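PDB 2YP6: thioredoxin family protein from Streptococcus pneumoniae, which probably acts as a surface-exposed thiol-disulfide oxidoreductase of the thioredoxin fold that helps the bacterium resist extracellular oxidative stress. Local coordinates for residues K70-K75 against E103-I108. Sequence-based numbering, arbitrary orientation.
Sequences KKVYLK and EILTVI
The phenol ring of Y73 stands beside I104 on one face of a parallel strand pair; I104 CG1 meets the ring obliquely and lies 4.2 Å from Y73 CB. CG of Y73, anti to the backbone N (chi1 -179°), lies beside the carbonyl carbon, and the side chain touches L91 and L94 of helix 88-96. K75 and T106 continue this face, K75 CB resting 4.1 Å from T106 CG2. On the other face V72, L74, L105 and V107 pack together, while E103 starts there but its carboxylate leads away. Here L74 CD1 does most of the touching, reaching V107 CG2 at 3.7 Å and L105 CB at 3.9 Å, while V72 CG1 and L105 CD1 meet more loosely, methyl to methyl. The backbones run parallel, inclined by 18°, and five N-H...O=C bonds join them: E103 N donates to K71 O, Y73 N to E103 O, L105 N to Y73 O, K75 N to L105 O and V107 N to K75 O. The bond from L105 N to Y73 O, 2.9 Å, is almost straight at 176°. Two buried polar ends are satisfied beyond the pair: K75 NZ by a salt bridge to E155 and a hydrogen bond to S87, and T106 OG1 by P134 O and W77 NE1. I104 N donates a hydrogen bond to a malonate ion, probably from the crystallisation liquor. These are central strands of the thioredoxin-fold sheet, linked by a right-handed beta-alpha-beta crossover that carries the C81-C84 disulfide, a CxxC at a helix start as in thioredoxins; helix 88-96 packs against the face of Y73, I104 and T106, with strand 154-158 flanking 71-76 and strand 135-137 flanking 102-108.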
loop_
_atom_site.group_PDB
_atom_site.type_symbol
_atom_site.label_atom_id
_atom_site.label_comp_id
_atom_site.label_asym_id
_atom_site.label_seq_id
_atom_site.Cartn_x
_atom_site.Cartn_y
_atom_site.Cartn_z
ATOM N N LYS A 70 -0.181 2.580 14.892
ATOM C CA LYS A 70 -0.010 3.530 13.797
ATOM C C LYS A 70 -1.141 3.327 12.808
ATOM O O LYS A 70 -1.518 2.198 12.529
ATOM C CB LYS A 70 1.330 3.326 13.049
ATOM C CG LYS A 70 2.587 3.496 13.897
ATOM C CD LYS A 70 2.641 4.876 14.548
ATOM C CE LYS A 70 3.070 5.984 13.587
ATOM N NZ LYS A 70 3.220 7.290 14.321
ATOM N N LYS A 71 -1.700 4.422 12.303
ATOM C CA LYS A 71 -2.600 4.360 11.168
ATOM C C LYS A 71 -1.768 3.894 9.985
ATOM O O LYS A 71 -0.550 4.114 9.956
ATOM C CB LYS A 71 -3.228 5.733 10.930
ATOM C CG LYS A 71 -4.039 6.228 12.147
ATOM C CD LYS A 71 -4.503 7.668 12.045
ATOM C CE LYS A 71 -5.080 8.152 13.366
ATOM N NZ LYS A 71 -5.442 9.581 13.336
ATOM N N VAL A 72 -2.406 3.243 9.007
ATOM C CA VAL A 72 -1.663 2.717 7.870
ATOM C C VAL A 72 -2.388 3.073 6.579
ATOM O O VAL A 72 -3.581 2.907 6.467
ATOM C CB VAL A 72 -1.443 1.181 7.980
ATOM C CG1 VAL A 72 -0.807 0.611 6.732
ATOM C CG2 VAL A 72 -0.570 0.838 9.211
ATOM N N TYR A 73 -1.627 3.583 5.620
ATOM C CA TYR A 73 -2.108 3.813 4.243
ATOM C C TYR A 73 -1.614 2.621 3.441
ATOM O O TYR A 73 -0.406 2.474 3.235
ATOM C CB TYR A 73 -1.508 5.114 3.775
ATOM C CG TYR A 73 -1.835 5.643 2.379
ATOM C CD1 TYR A 73 -1.594 4.903 1.223
ATOM C CD2 TYR A 73 -2.291 6.936 2.225
ATOM C CE1 TYR A 73 -1.845 5.438 -0.037
ATOM C CE2 TYR A 73 -2.551 7.476 0.969
ATOM C CZ TYR A 73 -2.318 6.714 -0.164
ATOM O OH TYR A 73 -2.548 7.274 -1.425
ATOM N N LEU A 74 -2.532 1.722 3.059
ATOM C CA LEU A 74 -2.137 0.461 2.412
ATOM C C LEU A 74 -2.632 0.469 0.989
ATOM O O LEU A 74 -3.835 0.460 0.778
ATOM C CB LEU A 74 -2.716 -0.734 3.170
ATOM C CG LEU A 74 -2.341 -2.115 2.656
ATOM C CD1 LEU A 74 -0.863 -2.400 2.803
ATOM C CD2 LEU A 74 -3.157 -3.180 3.407
ATOM N N LYS A 75 -1.707 0.516 0.032
ATOM C CA LYS A 75 -2.061 0.629 -1.382
ATOM C C LYS A 75 -1.687 -0.620 -2.143
ATOM O O LYS A 75 -0.530 -1.048 -2.126
ATOM C CB LYS A 75 -1.352 1.814 -2.020
ATOM C CG LYS A 75 -1.684 2.048 -3.455
ATOM C CD LYS A 75 -0.736 3.103 -4.063
ATOM C CE LYS A 75 -1.187 3.553 -5.415
ATOM N NZ LYS A 75 -2.309 4.538 -5.353
ATOM N N GLU A 103 1.687 5.356 8.593
ATOM C CA GLU A 103 2.743 4.738 7.812
ATOM C C GLU A 103 2.175 4.398 6.452
ATOM O O GLU A 103 1.014 3.978 6.343
ATOM C CB GLU A 103 3.197 3.456 8.502
ATOM C CG GLU A 103 3.943 2.449 7.612
ATOM C CD GLU A 103 5.453 2.733 7.470
ATOM O OE1 GLU A 103 5.997 3.494 8.317
ATOM O OE2 GLU A 103 6.075 2.189 6.500
ATOM N N ILE A 104 3.002 4.533 5.428
ATOM C CA ILE A 104 2.649 4.118 4.080
ATOM C C ILE A 104 3.270 2.760 3.723
ATOM O O ILE A 104 4.490 2.555 3.885
ATOM C CB ILE A 104 3.119 5.167 3.041
ATOM C CG1 ILE A 104 2.435 6.501 3.311
ATOM C CG2 ILE A 104 2.869 4.663 1.657
ATOM C CD1 ILE A 104 3.187 7.709 2.778
ATOM N N LEU A 105 2.428 1.853 3.226
ATOM C CA LEU A 105 2.857 0.542 2.737
ATOM C C LEU A 105 2.150 0.293 1.427
ATOM O O LEU A 105 0.950 0.580 1.294
ATOM C CB LEU A 105 2.464 -0.602 3.677
ATOM C CG LEU A 105 3.064 -0.626 5.074
ATOM C CD1 LEU A 105 2.481 -1.793 5.872
ATOM C CD2 LEU A 105 4.566 -0.707 5.010
ATOM N N THR A 106 2.884 -0.223 0.450
ATOM C CA THR A 106 2.258 -0.602 -0.808
ATOM C C THR A 106 2.564 -2.059 -1.069
ATOM O O THR A 106 3.569 -2.558 -0.585
ATOM C CB THR A 106 2.677 0.283 -1.994
ATOM O OG1 THR A 106 3.946 -0.148 -2.511
ATOM C CG2 THR A 106 2.728 1.757 -1.579
ATOM N N VAL A 107 1.685 -2.710 -1.832
ATOM C CA VAL A 107 1.762 -4.130 -2.119
ATOM C C VAL A 107 1.599 -4.392 -3.620
ATOM O O VAL A 107 0.662 -3.882 -4.255
ATOM C CB VAL A 107 0.663 -4.912 -1.361
ATOM C CG1 VAL A 107 0.890 -6.440 -1.508
ATOM C CG2 VAL A 107 0.587 -4.492 0.123
ATOM N N ILE A 108 2.524 -5.170 -4.174
ATOM C CA ILE A 108 2.396 -5.699 -5.531
ATOM C C ILE A 108 2.415 -7.223 -5.439
ATOM O O ILE A 108 2.742 -7.793 -4.407
ATOM C CB ILE A 108 3.512 -5.214 -6.481
ATOM C CG1 ILE A 108 4.859 -5.733 -6.023
ATOM C CG2 ILE A 108 3.546 -3.704 -6.565
ATOM C CD1 ILE A 108 5.992 -5.618 -7.040
#